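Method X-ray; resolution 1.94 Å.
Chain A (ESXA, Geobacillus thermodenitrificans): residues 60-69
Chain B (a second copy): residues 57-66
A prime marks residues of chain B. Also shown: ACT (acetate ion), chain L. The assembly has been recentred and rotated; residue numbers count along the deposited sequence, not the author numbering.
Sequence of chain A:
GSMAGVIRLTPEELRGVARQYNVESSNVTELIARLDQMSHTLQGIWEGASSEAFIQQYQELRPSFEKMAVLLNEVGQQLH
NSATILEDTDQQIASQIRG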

ATOM      1  N   GLU A  60     -14.285   0.020   2.970  1.00 31.65           N
ATOM      2  CA  GLU A  60     -14.500   1.222   2.175  1.00 33.93           C
ATOM      3  C   GLU A  60     -13.235   1.718   1.430  1.00 33.50           C
ATOM      4  O   GLU A  60     -13.339   2.324   0.368  1.00 30.89           O
ATOM      5  N   LEU A  61     -12.056   1.446   1.986  1.00 30.31           N
ATOM      6  CA  LEU A  61     -10.793   1.956   1.435  1.00 29.97           C
ATOM      7  C   LEU A  61     -10.112   0.984   0.450  1.00 30.10           C
ATOM      8  O   LEU A  61      -9.410   1.404  -0.501  1.00 28.32           O
ATOM      9  N   ARG A  62     -10.334  -0.314   0.675  1.00 31.55           N
ATOM     10  CA  ARG A  62      -9.776  -1.390  -0.139  1.00 33.78           C
ATOM     11  C   ARG A  62      -9.879  -1.172  -1.670  1.00 33.06           C
ATOM     12  O   ARG A  62      -8.868  -1.334  -2.353  1.00 33.91           O
ATOM     13  N   PRO A  63     -11.066  -0.793  -2.200  1.00 32.64           N
ATOM     14  CA  PRO A  63     -11.182  -0.558  -3.665  1.00 34.14           C
ATOM     15  C   PRO A  63     -10.152   0.449  -4.210  1.00 33.24           C
ATOM     16  O   PRO A  63      -9.609   0.251  -5.301  1.00 33.17           O
ATOM     17  N   SER A  64      -9.882   1.510  -3.451  1.00 30.96           N
ATOM     18  CA  SER A  64      -8.815   2.475  -3.829  1.00 29.44           C
ATOM     19  C   SER A  64      -7.437   1.866  -3.982  1.00 27.42           C
ATOM     20  O   SER A  64      -6.693   2.253  -4.881  1.00 27.20           O
ATOM     21  N   PHE A  65      -7.093   0.917  -3.109  1.00 26.10           N
ATOM     22  CA  PHE A  65      -5.841   0.175  -3.206  1.00 26.64           C
ATOM     23  C   PHE A  65      -5.757  -0.717  -4.442  1.00 27.97           C
ATOM     24  O   PHE A  65      -4.706  -0.787  -5.088  1.00 25.19           O
ATOM     25  N   GLU A  66      -6.854  -1.418  -4.760  1.00 28.91           N
ATOM     26  CA  GLU A  66      -6.893  -2.228  -5.983  1.00 29.66           C
ATOM     27  C   GLU A  66      -6.682  -1.347  -7.212  1.00 29.40           C
ATOM     28  O   GLU A  66      -5.873  -1.694  -8.077  1.00 27.94           O
ATOM     29  N   LYS A  67      -7.364  -0.202  -7.260  1.00 31.33           N
ATOM     30  CA  LYS A  67      -7.223   0.762  -8.359  1.00 33.68           C
ATOM     31  C   LYS A  67      -5.774   1.256  -8.486  1.00 33.72           C
ATOM     32  O   LYS A  67      -5.225   1.310  -9.596  1.00 32.83           O
ATOM     33  N   MET A  68      -5.158   1.592  -7.352  1.00 28.42           N
ATOM     34  CA  MET A  68      -3.745   2.028  -7.367  1.00 29.42           C
ATOM     35  C   MET A  68      -2.838   0.974  -7.971  1.00 29.15           C
ATOM     36  O   MET A  68      -2.024   1.286  -8.819  1.00 27.41           O
ATOM     37  N   ALA A  69      -2.968  -0.289  -7.557  1.00 29.45           N
ATOM     38  CA  ALA A  69      -2.123  -1.329  -8.157  1.00 28.65           C
ATOM     39  C   ALA A  69      -2.328  -1.416  -9.677  1.00 30.12           C
ATOM     40  O   ALA A  69      -1.348  -1.606 -10.397  1.00 29.24           O
TER
ATOM     41  N   GLN B  57      -5.432  10.746 -11.644  1.00 35.45           N
ATOM     42  CA  GLN B  57      -5.888   9.507 -11.008  1.00 37.24           C
ATOM     43  C   GLN B  57      -5.141   9.234  -9.710  1.00 33.49           C
ATOM     44  O   GLN B  57      -5.748   8.906  -8.711  1.00 31.34           O
ATOM     45  N   TYR B  58      -3.819   9.372  -9.750  1.00 32.19           N
ATOM     46  CA  TYR B  58      -2.984   9.234  -8.561  1.00 30.58           C
ATOM     47  C   TYR B  58      -3.470  10.117  -7.407  1.00 30.36           C
ATOM     48  O   TYR B  58      -3.747   9.623  -6.289  1.00 28.71           O
ATOM     49  N   GLN B  59      -3.587  11.417  -7.665  1.00 29.45           N
ATOM     50  CA  GLN B  59      -4.065  12.354  -6.643  1.00 32.63           C
ATOM     51  C   GLN B  59      -5.503  12.087  -6.160  1.00 34.74           C
ATOM     52  O   GLN B  59      -5.861  12.448  -5.033  1.00 35.56           O
ATOM     53  N   GLU B  60      -6.324  11.466  -7.001  1.00 32.99           N
ATOM     54  CA  GLU B  60      -7.657  11.036  -6.565  1.00 36.21           C
ATOM     55  C   GLU B  60      -7.588   9.909  -5.517  1.00 33.03           C
ATOM     56  O   GLU B  60      -8.440   9.813  -4.631  1.00 32.31           O
ATOM     57  N   LEU B  61      -6.574   9.059  -5.620  1.00 29.64           N
ATOM     58  CA  LEU B  61      -6.485   7.885  -4.770  1.00 29.05           C
ATOM     59  C   LEU B  61      -5.655   8.120  -3.518  1.00 28.26           C
ATOM     60  O   LEU B  61      -5.839   7.450  -2.500  1.00 26.13           O
ATOM     61  N   ARG B  62      -4.726   9.052  -3.606  1.00 27.01           N
ATOM     62  CA  ARG B  62      -3.792   9.312  -2.521  1.00 26.66           C
ATOM     63  C   ARG B  62      -4.488   9.554  -1.167  1.00 26.20           C
ATOM     64  O   ARG B  62      -4.036   9.030  -0.161  1.00 26.12           O
ATOM     65  N   PRO B  63      -5.587  10.348  -1.130  1.00 27.00           N
ATOM     66  CA  PRO B  63      -6.126  10.616   0.198  1.00 27.37           C
ATOM     67  C   PRO B  63      -6.655   9.347   0.899  1.00 27.24           C
ATOM     68  O   PRO B  63      -6.699   9.310   2.133  1.00 25.45           O
ATOM     69  N   SER B  64      -7.035   8.335   0.123  1.00 24.41           N
ATOM     70  CA  SER B  64      -7.563   7.114   0.706  1.00 25.08           C
ATOM     71  C   SER B  64      -6.426   6.294   1.309  1.00 23.81           C
ATOM     72  O   SER B  64      -6.635   5.533   2.241  1.00 21.31           O
ATOM     73  N   PHE B  65      -5.218   6.437   0.756  1.00 21.55           N
ATOM     74  CA  PHE B  65      -4.047   5.839   1.377  1.00 21.89           C
ATOM     75  C   PHE B  65      -3.733   6.503   2.716  1.00 22.67           C
ATOM     76  O   PHE B  65      -3.351   5.819   3.654  1.00 21.38           O
ATOM     77  N   GLU B  66      -3.890   7.823   2.816  1.00 22.15           N
ATOM     78  CA  GLU B  66      -3.638   8.485   4.107  1.00 22.36           C
ATOM     79  C   GLU B  66      -4.697   8.041   5.106  1.00 21.48           C
ATOM     80  O   GLU B  66      -4.414   7.863   6.267  1.00 20.87           O
TER

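The two helices belong to two copies of ESXA and cross at 136° between their N-to-C directions, with axes 9.2 Å apart at closest approach. Leu61 lies opposite Ser64′, Ser64 opposite Leu61′, and Phe65 meets Phe65′, so the contact has an approximate twofold character. No direct hydrogen bond spans it; packing is largely apolar.

At the centre the two phenylalanines stack face to face, their centroids 3.7 Å apart and planes inclined by only 7°, with Phe65 CE2 3.5 Å from Phe65′ CE2. The CA-to-CB bond of Phe65 points away from the partner and that of Phe65′ sideways, yet both rings reach the interface. Each does so with the same conformation, chi1 m at -79° and chi2 near 60°, which lays the two rings over one another. At its edge each ring meets the opposing serine carbonyl: Phe65 CE1 lies 4.0 Å from Ser64′ O, and Phe65′ CE1 lies 3.9 Å from Ser64 O.

Ser64 and Ser64′ both point toward the other helix, and their small side chains accompany the close backbone approach, with Ser64 CA 6.0 Å from Leu61′ CA. Both adopt m rotamers, which bring Ser64 OG within 3.5 Å of Ser64′ OG. A water bridges the hydroxyls, hydrogen-bonded at 3.1 Å to Ser64 OG and 2.6 Å to Ser64′ OG. The leucines share the m,t rotamer and pack over the serine backbone: Leu61 CD2 is 3.9 Å from Ser64′ O, and Leu61′ CD2 is 3.9 Å from Ser64 O.

Met68 has the largest area covered across the contact. Its t,p,p conformation folds the thioether back over chain B, placing CE 3.7 Å from both Tyr58′ CD1 and Leu61′ CB. The same methyl sits off-centre over the Phe65′ ring in a CH-pi contact, 4.1 Å from the centroid, while Met68 CB approaches Phe65′ CZ to 3.5 Å. The sulfur lies at the edge of the Tyr58′ ring. Tyr58′ starts out sideways, but chi1 t carries its ring nearer to the methionine. Lys67 points toward chain B and lies along Leu61′, with Lys67 CB 4.0 Å from Leu61′ CD1 and Lys67 CE 4.0 Å from Leu61′ CD2.

Charged groups stay outside this packing. Arg62 NH2 lies 3.2 Å from Glu66 OE2, a salt bridge out of the guanidinium plane. Arg62′ extends through three t torsions to an acetate, probably from the crystallisation liquor, donating from NH2 to OXT at 3.1 Å and weakly from NH1 to O at 3.4 Å.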

ATOM      1  CB  GLU A  60     -15.070   2.323   3.055  1.00 38.49           C
ATOM      2  CG  GLU A  60     -15.739   3.455   2.322  1.00 46.47           C
ATOM      3  CD  GLU A  60     -17.004   3.907   3.038  1.00 54.91           C
ATOM      4  OE1 GLU A  60     -17.111   3.684   4.266  1.00 57.95           O
ATOM      5  OE2 GLU A  60     -17.906   4.462   2.367  1.00 61.66           O
ATOM      6  CB  LEU A  61      -9.862   2.319   2.608  1.00 29.08           C
ATOM      7  CG  LEU A  61     -10.378   3.462   3.504  1.00 27.34           C
ATOM      8  CD1 LEU A  61      -9.534   3.526   4.784  1.00 27.01           C
ATOM      9  CD2 LEU A  61     -10.396   4.819   2.800  1.00 28.03           C
ATOM     10  CB  ARG A  62     -10.382  -2.753   0.252  1.00 36.60           C
ATOM     11  CG  ARG A  62      -9.414  -3.924   0.128  1.00 39.35           C
ATOM     12  CD  ARG A  62     -10.101  -5.278   0.287  1.00 42.01           C
ATOM     13  NE  ARG A  62     -10.499  -5.751  -1.031  1.00 50.45           N
ATOM     14  CZ  ARG A  62      -9.857  -6.677  -1.735  1.00 45.78           C
ATOM     15  NH1 ARG A  62      -8.802  -7.300  -1.246  1.00 46.52           N
ATOM     16  NH2 ARG A  62     -10.294  -6.987  -2.931  1.00 49.18           N
ATOM     17  CB  PRO A  63     -12.597   0.019  -3.829  1.00 33.28           C
ATOM     18  CG  PRO A  63     -13.350  -0.461  -2.642  1.00 35.06           C
ATOM     19  CD  PRO A  63     -12.368  -0.614  -1.518  1.00 34.13           C
ATOM     20  CB  SER A  64      -8.790   3.652  -2.869  1.00 30.90           C
ATOM     21  OG  SER A  64     -10.059   4.277  -2.894  1.00 34.44           O
ATOM     22  CB  PHE A  65      -5.590  -0.646  -1.931  1.00 26.07           C
ATOM     23  CG  PHE A  65      -5.059   0.186  -0.785  1.00 23.50           C
ATOM     24  CD1 PHE A  65      -5.795   1.262  -0.306  1.00 21.88           C
ATOM     25  CD2 PHE A  65      -3.838  -0.104  -0.207  1.00 25.76           C
ATOM     26  CE1 PHE A  65      -5.307   2.067   0.719  1.00 23.33           C
ATOM     27  CE2 PHE A  65      -3.352   0.684   0.838  1.00 24.10           C
ATOM     28  CZ  PHE A  65      -4.087   1.779   1.285  1.00 22.22           C
ATOM     29  CB  GLU A  66      -8.191  -3.086  -6.083  1.00 31.90           C
ATOM     30  CG  GLU A  66      -8.328  -4.127  -4.976  1.00 31.86           C
ATOM     31  CD  GLU A  66      -7.505  -5.385  -5.215  1.00 37.31           C
ATOM     32  OE1 GLU A  66      -6.809  -5.472  -6.250  1.00 37.77           O
ATOM     33  OE2 GLU A  66      -7.552  -6.309  -4.366  1.00 41.42           O
ATOM     34  CB  LYS A  67      -8.159   1.952  -8.182  1.00 37.82           C
ATOM     35  CG  LYS A  67      -9.557   1.712  -8.728  1.00 45.93           C
ATOM     36  CD  LYS A  67     -10.309   3.009  -9.013  1.00 49.74           C
ATOM     37  CE  LYS A  67     -11.097   3.515  -7.809  1.00 51.11           C
ATOM     38  NZ  LYS A  67     -12.213   2.622  -7.367  1.00 50.59           N
ATOM     39  CB  MET A  68      -3.253   2.423  -5.959  1.00 28.08           C
ATOM     40  CG  MET A  68      -1.816   2.941  -5.949  1.00 27.87           C
ATOM     41  SD  MET A  68      -1.771   4.625  -6.614  1.00 27.69           S
ATOM     42  CE  MET A  68      -2.350   5.594  -5.209  1.00 28.40           C
ATOM     43  CB  ALA A  69      -2.327  -2.687  -7.502  1.00 28.26           C
TER
ATOM     44  CB  GLN B  57      -5.677   8.334 -11.948  1.00 36.39           C
ATOM     45  CG  GLN B  57      -6.602   8.364 -13.158  1.00 42.33           C
ATOM     46  CD  GLN B  57      -6.380   7.159 -14.040  1.00 43.75           C
ATOM     47  OE1 GLN B  57      -6.570   6.015 -13.613  1.00 45.59           O
ATOM     48  NE2 GLN B  57      -5.956   7.401 -15.264  1.00 47.08           N
ATOM     49  CB  TYR B  58      -1.513   9.537  -8.889  1.00 29.66           C
ATOM     50  CG  TYR B  58      -0.667   9.503  -7.645  1.00 29.13           C
ATOM     51  CD1 TYR B  58      -0.479   8.306  -6.976  1.00 29.22           C
ATOM     52  CD2 TYR B  58      -0.102  10.673  -7.106  1.00 27.66           C
ATOM     53  CE1 TYR B  58       0.269   8.232  -5.816  1.00 30.36           C
ATOM     54  CE2 TYR B  58       0.681  10.610  -5.949  1.00 29.64           C
ATOM     55  CZ  TYR B  58       0.848   9.387  -5.306  1.00 30.13           C
ATOM     56  OH  TYR B  58       1.567   9.262  -4.148  1.00 29.07           O
ATOM     57  CB  GLN B  59      -3.909  13.811  -7.093  1.00 34.05           C
ATOM     58  CG  GLN B  59      -2.453  14.270  -7.270  1.00 37.97           C
ATOM     59  CD  GLN B  59      -1.670  14.366  -5.968  1.00 40.84           C
ATOM     60  OE1 GLN B  59      -0.472  14.054  -5.927  1.00 45.22           O
ATOM     61  NE2 GLN B  59      -2.331  14.795  -4.902  1.00 38.39           N
ATOM     62  CB  GLU B  60      -8.491  10.596  -7.780  1.00 40.70           C
ATOM     63  CG  GLU B  60      -9.997  10.596  -7.558  1.00 49.53           C
ATOM     64  CD  GLU B  60     -10.557   9.222  -7.221  1.00 56.17           C
ATOM     65  OE1 GLU B  60     -10.356   8.278  -8.020  1.00 59.96           O
ATOM     66  OE2 GLU B  60     -11.211   9.085  -6.158  1.00 59.22           O
ATOM     67  CB  LEU B  61      -5.879   6.721  -5.550  1.00 29.51           C
ATOM     68  CG  LEU B  61      -6.708   6.212  -6.727  1.00 30.40           C
ATOM     69  CD1 LEU B  61      -5.890   5.199  -7.511  1.00 29.54           C
ATOM     70  CD2 LEU B  61      -8.017   5.606  -6.241  1.00 28.14           C
ATOM     71  CB  ARG B  62      -2.880  10.476  -2.890  1.00 26.86           C
ATOM     72  CG  ARG B  62      -1.597  10.564  -2.056  1.00 27.33           C
ATOM     73  CD  ARG B  62      -0.901  11.890  -2.387  1.00 28.60           C
ATOM     74  NE  ARG B  62       0.303  12.090  -1.596  1.00 27.02           N
ATOM     75  CZ  ARG B  62       0.335  12.686  -0.406  1.00 29.71           C
ATOM     76  NH1 ARG B  62      -0.785  13.142   0.171  1.00 28.48           N
ATOM     77  NH2 ARG B  62       1.496  12.815   0.221  1.00 30.00           N
ATOM     78  CB  PRO B  63      -7.287  11.583  -0.054  1.00 28.68           C
ATOM     79  CG  PRO B  63      -7.066  12.150  -1.416  1.00 29.38           C
ATOM     80  CD  PRO B  63      -6.205  11.190  -2.180  1.00 28.49           C
ATOM     81  CB  SER B  64      -8.303   6.308  -0.354  1.00 26.73           C
ATOM     82  OG  SER B  64      -9.509   6.976  -0.694  1.00 31.23           O
ATOM     83  CB  PHE B  65      -2.818   5.851   0.422  1.00 22.53           C
ATOM     84  CG  PHE B  65      -2.858   4.757  -0.624  1.00 22.62           C
ATOM     85  CD1 PHE B  65      -3.867   4.710  -1.575  1.00 23.97           C
ATOM     86  CD2 PHE B  65      -1.897   3.747  -0.630  1.00 24.61           C
ATOM     87  CE1 PHE B  65      -3.923   3.684  -2.515  1.00 23.99           C
ATOM     88  CE2 PHE B  65      -1.945   2.729  -1.571  1.00 23.46           C
ATOM     89  CZ  PHE B  65      -2.962   2.686  -2.511  1.00 23.44           C
ATOM     90  CB  GLU B  66      -3.639  10.013   3.973  1.00 24.06           C
ATOM     91  CG  GLU B  66      -2.519  10.555   3.057  1.00 24.81           C
ATOM     92  CD  GLU B  66      -1.113  10.092   3.456  1.00 27.10           C
ATOM     93  OE1 GLU B  66      -0.848   9.786   4.646  1.00 25.47           O
ATOM     94  OE2 GLU B  66      -0.235  10.013   2.561  1.00 28.27           O
TER
HETATM   95  C   ACT L1096       0.105  14.663   3.340  1.00 48.68           C
HETATM   96  O   ACT L1096      -0.348  13.522   3.545  1.00 49.29           O
HETATM   97  OXT ACT L1096       1.025  14.859   2.511  1.00 49.25           O
HETATM   98  CH3 ACT L1096      -0.462  15.813   4.117  1.00 50.31           C
HETATM   99  O   HOH W   1     -11.801   5.799  -0.830  1.00 45.93           O